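Local structure of similar to hydroxylamine oxidoreductase (Kuenenia stuttgartiensis, 6H5L) at residues G305-L318 and F371-E385. The protein is a multihaem c-type cytochrome related to hydroxylamine oxidoreductase that probably works as a reductase within a large haem-rich complex of an anammox bacterium. Residues are numbered along the deposited sequence; the frame is centred on the assembly and turned at random.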
ATOM      1  N   GLY A 305      39.323  30.745 -22.946  1.00 21.11           N
ATOM      2  CA  GLY A 305      39.026  32.133 -23.209  1.00 18.98           C
ATOM      3  C   GLY A 305      40.231  33.041 -23.156  1.00 20.56           C
ATOM      4  O   GLY A 305      40.080  34.258 -23.322  1.00 19.87           O
ATOM      5  N   THR A 306      41.421  32.489 -22.930  1.00 24.00           N
ATOM      6  CA  THR A 306      42.649  33.264 -22.819  1.00 24.16           C
ATOM      7  C   THR A 306      43.472  33.263 -24.097  1.00 25.11           C
ATOM      8  O   THR A 306      44.032  34.300 -24.464  1.00 30.59           O
ATOM      9  CB  THR A 306      43.508  32.729 -21.670  1.00 23.03           C
ATOM     10  OG1 THR A 306      43.770  31.336 -21.878  1.00 25.13           O
ATOM     11  CG2 THR A 306      42.791  32.911 -20.344  1.00 20.30           C
ATOM     12  N   VAL A 307      43.562  32.128 -24.780  1.00 23.79           N
ATOM     13  CA  VAL A 307      44.393  32.045 -25.986  1.00 20.68           C
ATOM     14  C   VAL A 307      43.754  32.873 -27.095  1.00 25.37           C
ATOM     15  O   VAL A 307      42.564  32.679 -27.401  1.00 26.00           O
ATOM     16  CB  VAL A 307      44.565  30.587 -26.414  1.00 23.25           C
ATOM     17  CG1 VAL A 307      45.305  30.514 -27.738  1.00 26.99           C
ATOM     18  CG2 VAL A 307      45.310  29.805 -25.340  1.00 27.55           C
ATOM     19  N   PRO A 308      44.480  33.800 -27.712  1.00 23.85           N
ATOM     20  CA  PRO A 308      43.880  34.653 -28.743  1.00 27.18           C
ATOM     21  C   PRO A 308      43.526  33.851 -29.981  1.00 26.28           C
ATOM     22  O   PRO A 308      44.277  32.950 -30.382  1.00 27.12           O
ATOM     23  CB  PRO A 308      44.987  35.678 -29.046  1.00 29.49           C
ATOM     24  CG  PRO A 308      45.955  35.574 -27.899  1.00 25.76           C
ATOM     25  CD  PRO A 308      45.887  34.149 -27.459  1.00 25.09           C
ATOM     26  N   PRO A 309      42.393  34.142 -30.615  1.00 29.58           N
ATOM     27  CA  PRO A 309      42.067  33.483 -31.885  1.00 28.38           C
ATOM     28  C   PRO A 309      42.889  34.048 -33.035  1.00 24.96           C
ATOM     29  O   PRO A 309      43.204  35.240 -33.076  1.00 26.39           O
ATOM     30  CB  PRO A 309      40.575  33.791 -32.068  1.00 25.40           C
ATOM     31  CG  PRO A 309      40.374  35.076 -31.333  1.00 23.15           C
ATOM     32  CD  PRO A 309      41.298  35.010 -30.144  1.00 22.57           C
ATOM     33  N   SER A 310      43.235  33.166 -33.981  1.00 24.55           N
ATOM     34  CA  SER A 310      44.002  33.569 -35.157  1.00 23.67           C
ATOM     35  C   SER A 310      43.176  34.351 -36.168  1.00 22.31           C
ATOM     36  O   SER A 310      43.743  34.880 -37.130  1.00 31.02           O
ATOM     37  CB  SER A 310      44.605  32.343 -35.849  1.00 20.12           C
ATOM     38  OG  SER A 310      43.597  31.520 -36.415  1.00 27.92           O
ATOM     39  N   ASN A 311      41.861  34.432 -35.978  1.00 24.82           N
ATOM     40  CA  ASN A 311      40.974  35.105 -36.913  1.00 22.54           C
ATOM     41  C   ASN A 311      40.867  36.602 -36.647  1.00 27.47           C
ATOM     42  O   ASN A 311      39.926  37.241 -37.132  1.00 26.27           O
ATOM     43  CB  ASN A 311      39.585  34.462 -36.870  1.00 22.06           C
ATOM     44  CG  ASN A 311      39.648  32.948 -36.767  1.00 25.99           C
ATOM     45  OD1 ASN A 311      39.555  32.387 -35.676  1.00 29.47           O
ATOM     46  ND2 ASN A 311      39.810  32.281 -37.905  1.00 25.68           N
ATOM     47  N   LEU A 312      41.799  37.173 -35.888  1.00 27.17           N
ATOM     48  CA  LEU A 312      41.784  38.591 -35.570  1.00 27.10           C
ATOM     49  C   LEU A 312      43.133  39.217 -35.889  1.00 33.78           C
ATOM     50  O   LEU A 312      44.178  38.562 -35.819  1.00 28.15           O
ATOM     51  CB  LEU A 312      41.443  38.843 -34.093  1.00 23.95           C
ATOM     52  CG  LEU A 312      39.983  38.670 -33.674  1.00 22.74           C
ATOM     53  CD1 LEU A 312      39.812  38.984 -32.195  1.00 22.13           C
ATOM     54  CD2 LEU A 312      39.078  39.550 -34.520  1.00 25.78           C
ATOM     55  N   GLU A 313      43.097  40.500 -36.237  1.00 37.56           N
ATOM     56  CA  GLU A 313      44.293  41.295 -36.475  1.00 26.19           C
ATOM     57  C   GLU A 313      44.527  42.178 -35.256  1.00 28.62           C
ATOM     58  O   GLU A 313      43.711  43.057 -34.957  1.00 27.84           O
ATOM     59  CB  GLU A 313      44.138  42.138 -37.741  1.00 20.76           C
ATOM     60  CG  GLU A 313      45.347  42.985 -38.089  1.00 49.22           C
ATOM     61  CD  GLU A 313      46.217  42.353 -39.157  1.00 56.40           C
ATOM     62  OE1 GLU A 313      46.168  41.114 -39.315  1.00 42.65           O
ATOM     63  OE2 GLU A 313      46.945  43.102 -39.843  1.00 36.00           O
ATOM     64  N   TYR A 314      45.633  41.945 -34.556  1.00 25.63           N
ATOM     65  CA  TYR A 314      45.901  42.599 -33.284  1.00 21.30           C
ATOM     66  C   TYR A 314      46.828  43.793 -33.466  1.00 23.83           C
ATOM     67  O   TYR A 314      47.647  43.836 -34.388  1.00 20.77           O
ATOM     68  CB  TYR A 314      46.515  41.612 -32.289  1.00 26.53           C
ATOM     69  CG  TYR A 314      45.670  40.378 -32.078  1.00 25.27           C
ATOM     70  CD1 TYR A 314      44.647  40.363 -31.138  1.00 26.78           C
ATOM     71  CD2 TYR A 314      45.886  39.232 -32.831  1.00 23.62           C
ATOM     72  CE1 TYR A 314      43.866  39.237 -30.949  1.00 22.19           C
ATOM     73  CE2 TYR A 314      45.113  38.105 -32.649  1.00 30.09           C
ATOM     74  CZ  TYR A 314      44.107  38.111 -31.708  1.00 31.88           C
ATOM     75  OH  TYR A 314      43.339  36.985 -31.532  1.00 33.96           O
ATOM     76  N   THR A 315      46.687  44.769 -32.569  1.00 21.44           N
ATOM     77  CA  THR A 315      47.517  45.966 -32.580  1.00 21.01           C
ATOM     78  C   THR A 315      48.647  45.913 -31.564  1.00 22.19           C
ATOM     79  O   THR A 315      49.684  46.550 -31.774  1.00 30.53           O
ATOM     80  CB  THR A 315      46.662  47.210 -32.315  1.00 23.27           C
ATOM     81  OG1 THR A 315      46.203  47.197 -30.957  1.00 23.94           O
ATOM     82  CG2 THR A 315      45.461  47.233 -33.246  1.00 10.85           C
ATOM     83  N   SER A 316      48.471  45.169 -30.475  1.00 17.52           N
ATOM     84  CA  SER A 316      49.529  44.985 -29.490  1.00 21.47           C
ATOM     85  C   SER A 316      50.462  43.874 -29.969  1.00 25.28           C
ATOM     86  O   SER A 316      50.384  43.417 -31.111  1.00 29.22           O
ATOM     87  CB  SER A 316      48.931  44.682 -28.119  1.00 29.45           C
ATOM     88  OG  SER A 316      48.254  43.436 -28.121  1.00 25.19           O
ATOM     89  N   SER A 317      51.356  43.417 -29.092  1.00 17.21           N
ATOM     90  CA  SER A 317      52.253  42.322 -29.447  1.00 25.08           C
ATOM     91  C   SER A 317      51.534  40.986 -29.596  1.00 28.47           C
ATOM     92  O   SER A 317      52.188  39.988 -29.918  1.00 26.17           O
ATOM     93  CB  SER A 317      53.372  42.203 -28.410  1.00 20.38           C
ATOM     94  OG  SER A 317      52.851  42.178 -27.095  1.00 41.68           O
ATOM     95  N   LEU A 318      50.217  40.940 -29.373  1.00 30.42           N
ATOM     96  CA  LEU A 318      49.446  39.735 -29.660  1.00 28.00           C
ATOM     97  C   LEU A 318      49.515  39.346 -31.128  1.00 29.43           C
ATOM     98  O   LEU A 318      49.261  38.185 -31.465  1.00 35.17           O
ATOM     99  CB  LEU A 318      47.988  39.928 -29.245  1.00 20.06           C
ATOM    100  CG  LEU A 318      47.752  40.027 -27.743  1.00 27.67           C
ATOM    101  CD1 LEU A 318      46.272  40.173 -27.427  1.00 19.78           C
ATOM    102  CD2 LEU A 318      48.333  38.801 -27.074  1.00 27.49           C
ATOM    103  N   PHE A 371      35.129  37.309 -30.156  1.00 24.52           N
ATOM    104  CA  PHE A 371      35.908  38.121 -31.087  1.00 25.31           C
ATOM    105  C   PHE A 371      36.006  39.563 -30.605  1.00 27.55           C
ATOM    106  O   PHE A 371      37.086  40.164 -30.620  1.00 26.91           O
ATOM    107  CB  PHE A 371      35.289  38.054 -32.485  1.00 22.85           C
ATOM    108  CG  PHE A 371      35.539  36.755 -33.197  1.00 22.58           C
ATOM    109  CD1 PHE A 371      36.762  36.113 -33.086  1.00 20.01           C
ATOM    110  CD2 PHE A 371      34.550  36.173 -33.973  1.00 16.69           C
ATOM    111  CE1 PHE A 371      36.995  34.917 -33.739  1.00 20.20           C
ATOM    112  CE2 PHE A 371      34.778  34.975 -34.626  1.00 19.35           C
ATOM    113  CZ  PHE A 371      36.001  34.347 -34.510  1.00 21.64           C
ATOM    114  N   GLN A 372      34.882  40.136 -30.164  1.00 24.64           N
ATOM    115  CA  GLN A 372      34.905  41.515 -29.690  1.00 24.74           C
ATOM    116  C   GLN A 372      35.563  41.624 -28.320  1.00 22.58           C
ATOM    117  O   GLN A 372      36.162  42.659 -28.003  1.00 32.27           O
ATOM    118  CB  GLN A 372      33.484  42.087 -29.663  1.00 19.92           C
ATOM    119  CG  GLN A 372      32.535  41.429 -28.672  1.00 25.27           C
ATOM    120  CD  GLN A 372      32.590  42.069 -27.299  1.00 25.42           C
ATOM    121  OE1 GLN A 372      32.632  43.294 -27.173  1.00 25.06           O
ATOM    122  NE2 GLN A 372      32.597  41.242 -26.260  1.00 21.80           N
ATOM    123  N   ALA A 373      35.473  40.575 -27.499  1.00 21.71           N
ATOM    124  CA  ALA A 373      36.123  40.608 -26.193  1.00 24.34           C
ATOM    125  C   ALA A 373      37.639  40.517 -26.329  1.00 25.40           C
ATOM    126  O   ALA A 373      38.373  41.260 -25.664  1.00 25.89           O
ATOM    127  CB  ALA A 373      35.589  39.483 -25.306  1.00 16.09           C
ATOM    128  N   HIS A 374      38.128  39.615 -27.189  1.00 25.50           N
ATOM    129  CA  HIS A 374      39.561  39.570 -27.464  1.00 30.30           C
ATOM    130  C   HIS A 374      40.051  40.846 -28.128  1.00 25.44           C
ATOM    131  O   HIS A 374      41.187  41.267 -27.885  1.00 22.51           O
ATOM    132  CB  HIS A 374      39.895  38.357 -28.335  1.00 20.05           C
ATOM    133  CG  HIS A 374      40.253  37.131 -27.553  1.00 24.87           C
ATOM    134  ND1 HIS A 374      39.397  36.064 -27.400  1.00 22.26           N
ATOM    135  CD2 HIS A 374      41.377  36.808 -26.875  1.00 24.46           C
ATOM    136  CE1 HIS A 374      39.978  35.135 -26.663  1.00 26.63           C
ATOM    137  NE2 HIS A 374      41.182  35.563 -26.331  1.00 26.42           N
ATOM    138  N   THR A 375      39.220  41.462 -28.969  1.00 24.10           N
ATOM    139  CA  THR A 375      39.565  42.763 -29.531  1.00 23.59           C
ATOM    140  C   THR A 375      39.683  43.813 -28.436  1.00 26.53           C
ATOM    141  O   THR A 375      40.620  44.620 -28.435  1.00 25.12           O
ATOM    142  CB  THR A 375      38.520  43.187 -30.571  1.00 24.91           C
ATOM    143  OG1 THR A 375      38.586  42.307 -31.703  1.00 25.10           O
ATOM    144  CG2 THR A 375      38.757  44.623 -31.029  1.00 19.70           C
ATOM    145  N   LEU A 376      38.738  43.815 -27.490  1.00 26.28           N
ATOM    146  CA  LEU A 376      38.786  44.774 -26.391  1.00 24.89           C
ATOM    147  C   LEU A 376      40.032  44.573 -25.538  1.00 28.33           C
ATOM    148  O   LEU A 376      40.650  45.546 -25.088  1.00 27.18           O
ATOM    149  CB  LEU A 376      37.523  44.649 -25.537  1.00 17.26           C
ATOM    150  CG  LEU A 376      37.338  45.658 -24.401  1.00 28.89           C
ATOM    151  CD1 LEU A 376      37.242  47.072 -24.949  1.00 20.44           C
ATOM    152  CD2 LEU A 376      36.107  45.318 -23.574  1.00 24.15           C
ATOM    153  N   ALA A 377      40.417  43.317 -25.307  1.00 20.91           N
ATOM    154  CA  ALA A 377      41.621  43.045 -24.530  1.00 20.69           C
ATOM    155  C   ALA A 377      42.876  43.471 -25.282  1.00 25.90           C
ATOM    156  O   ALA A 377      43.825  43.982 -24.677  1.00 29.90           O
ATOM    157  CB  ALA A 377      41.686  41.562 -24.168  1.00 17.16           C
ATOM    158  N   ASP A 378      42.897  43.275 -26.603  1.00 25.53           N
ATOM    159  CA  ASP A 378      44.049  43.690 -27.395  1.00 23.83           C
ATOM    160  C   ASP A 378      44.225  45.204 -27.369  1.00 29.26           C
ATOM    161  O   ASP A 378      45.356  45.701 -27.307  1.00 33.69           O
ATOM    162  CB  ASP A 378      43.902  43.190 -28.831  1.00 21.91           C
ATOM    163  CG  ASP A 378      44.886  43.847 -29.780  1.00 27.11           C
ATOM    164  OD1 ASP A 378      46.107  43.653 -29.601  1.00 21.32           O
ATOM    165  OD2 ASP A 378      44.435  44.556 -30.704  1.00 25.88           O
ATOM    166  N   GLN A 379      43.121  45.953 -27.416  1.00 30.84           N
ATOM    167  CA  GLN A 379      43.215  47.408 -27.355  1.00 22.50           C
ATOM    168  C   GLN A 379      43.769  47.868 -26.014  1.00 24.00           C
ATOM    169  O   GLN A 379      44.540  48.833 -25.948  1.00 26.64           O
ATOM    170  CB  GLN A 379      41.843  48.031 -27.618  1.00 15.53           C
ATOM    171  CG  GLN A 379      41.341  47.832 -29.041  1.00 15.85           C
ATOM    172  CD  GLN A 379      39.847  48.056 -29.176  1.00 33.84           C
ATOM    173  OE1 GLN A 379      39.101  47.960 -28.201  1.00 36.74           O
ATOM    174  NE2 GLN A 379      39.401  48.351 -30.392  1.00 41.47           N
ATOM    175  N   ALA A 380      43.385  47.190 -24.930  1.00 27.78           N
ATOM    176  CA  ALA A 380      43.924  47.534 -23.618  1.00 25.84           C
ATOM    177  C   ALA A 380      45.403  47.184 -23.519  1.00 24.94           C
ATOM    178  O   ALA A 380      46.180  47.921 -22.901  1.00 23.60           O
ATOM    179  CB  ALA A 380      43.132  46.823 -22.521  1.00 21.58           C
ATOM    180  N   GLN A 381      45.812  46.064 -24.121  1.00 20.77           N
ATOM    181  CA  GLN A 381      47.221  45.686 -24.092  1.00 28.59           C
ATOM    182  C   GLN A 381      48.078  46.649 -24.904  1.00 31.40           C
ATOM    183  O   GLN A 381      49.248  46.867 -24.571  1.00 26.63           O
ATOM    184  CB  GLN A 381      47.394  44.255 -24.600  1.00 20.02           C
ATOM    185  CG  GLN A 381      48.790  43.686 -24.388  1.00 21.62           C
ATOM    186  CD  GLN A 381      48.882  42.211 -24.730  1.00 25.08           C
ATOM    187  OE1 GLN A 381      47.976  41.432 -24.429  1.00 25.91           O
ATOM    188  NE2 GLN A 381      49.979  41.819 -25.365  1.00 28.94           N
ATOM    189  N   LYS A 382      47.516  47.234 -25.966  1.00 28.48           N
ATOM    190  CA  LYS A 382      48.249  48.234 -26.738  1.00 31.05           C
ATOM    191  C   LYS A 382      48.569  49.457 -25.887  1.00 27.10           C
ATOM    192  O   LYS A 382      49.665  50.020 -25.980  1.00 21.04           O
ATOM    193  CB  LYS A 382      47.444  48.636 -27.973  1.00 20.48           C
ATOM    194  CG  LYS A 382      48.164  49.595 -28.911  1.00 22.21           C
ATOM    195  CD  LYS A 382      49.365  48.928 -29.566  1.00 30.14           C
ATOM    196  CE  LYS A 382      49.921  49.768 -30.706  1.00 25.52           C
ATOM    197  NZ  LYS A 382      50.467  51.070 -30.236  1.00 25.92           N
ATOM    198  N   ILE A 383      47.618  49.881 -25.051  1.00 21.13           N
ATOM    199  CA  ILE A 383      47.832  51.046 -24.196  1.00 19.84           C
ATOM    200  C   ILE A 383      48.949  50.776 -23.195  1.00 26.91           C
ATOM    201  O   ILE A 383      49.823  51.622 -22.973  1.00 33.89           O
ATOM    202  CB  ILE A 383      46.520  51.428 -23.488  1.00 17.11           C
ATOM    203  CG1 ILE A 383      45.484  51.896 -24.514  1.00 18.99           C
ATOM    204  CG2 ILE A 383      46.773  52.489 -22.433  1.00 14.33           C
ATOM    205  CD1 ILE A 383      44.088  52.030 -23.953  1.00 14.50           C
ATOM    206  N   VAL A 384      48.939  49.591 -22.580  1.00 23.91           N
ATOM    207  CA  VAL A 384      49.954  49.259 -21.585  1.00 25.25           C
ATOM    208  C   VAL A 384      51.330  49.159 -22.230  1.00 27.93           C
ATOM    209  O   VAL A 384      52.328  49.628 -21.670  1.00 37.90           O
ATOM    210  CB  VAL A 384      49.576  47.956 -20.856  1.00 27.35           C
ATOM    211  CG1 VAL A 384      50.633  47.602 -19.821  1.00 19.02           C
ATOM    212  CG2 VAL A 384      48.207  48.085 -20.208  1.00 22.66           C
ATOM    213  N   GLU A 385      51.408  48.552 -23.417  1.00 25.81           N
ATOM    214  CA  GLU A 385      52.704  48.356 -24.056  1.00 26.07           C
ATOM    215  C   GLU A 385      53.275  49.659 -24.604  1.00 24.23           C
ATOM    216  O   GLU A 385      54.499  49.820 -24.653  1.00 29.67           O
ATOM    217  CB  GLU A 385      52.591  47.311 -25.165  1.00 19.98           C
ATOM    218  CG  GLU A 385      52.335  45.903 -24.651  1.00 22.46           C
ATOM    219  CD  GLU A 385      52.201  44.886 -25.765  1.00 31.46           C
ATOM    220  OE1 GLU A 385      52.215  43.673 -25.468  1.00 26.55           O
ATOM    221  OE2 GLU A 385      52.083  45.299 -26.938  1.00 37.92           O
TER
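Asp378 OD1 is gripped twice by Ser316, whose OG lies 2.6 Å and whose N lies 2.9 Å from it. The hydroxyl comes nearly in line with the C-O bond, the backbone N from the syn side. The other oxygen, OD2, takes the N-H of Thr315 in an almost straight bond (2.9 Å, 171°). The carboxylate reaches the loop because CG stands anti to the backbone N of Asp378 (chi1 167°). Asp378 CB meets the edge of the Tyr314 ring, 3.7 Å from CD1 of Tyr314. With an alanine at Asp378, the N-H groups of Thr315 and Ser316 and the Ser316 hydroxyl are likely to lose their acceptor, and this turn of the loop could drift from the helix. Two turns further along the helix, Glu385 OE2 accepts from Ser317 N at 3.0 Å through its syn lone pair. Gln381 packs its amide against Leu318, and its OE1 is hydrogen-bonded to the hydroxyl of Tyr460. At the other end Pro309 CD sits over the His374 ring, 3.5 Å from its centroid, a CH-pi contact. Leu312 CD1 rests against Phe371 O (3.4 Å) and Thr375 OG1, which are hydrogen-bonded to each other. The Phe371 ring turns its edge to Pro309 CB and stacks edge-to-face with Trp302. The arrangement is a long loop strapped along helix 356-389 of the multihaem cytochrome fold, with side-chain carboxylates of the helix accepting backbone N-H groups of the loop.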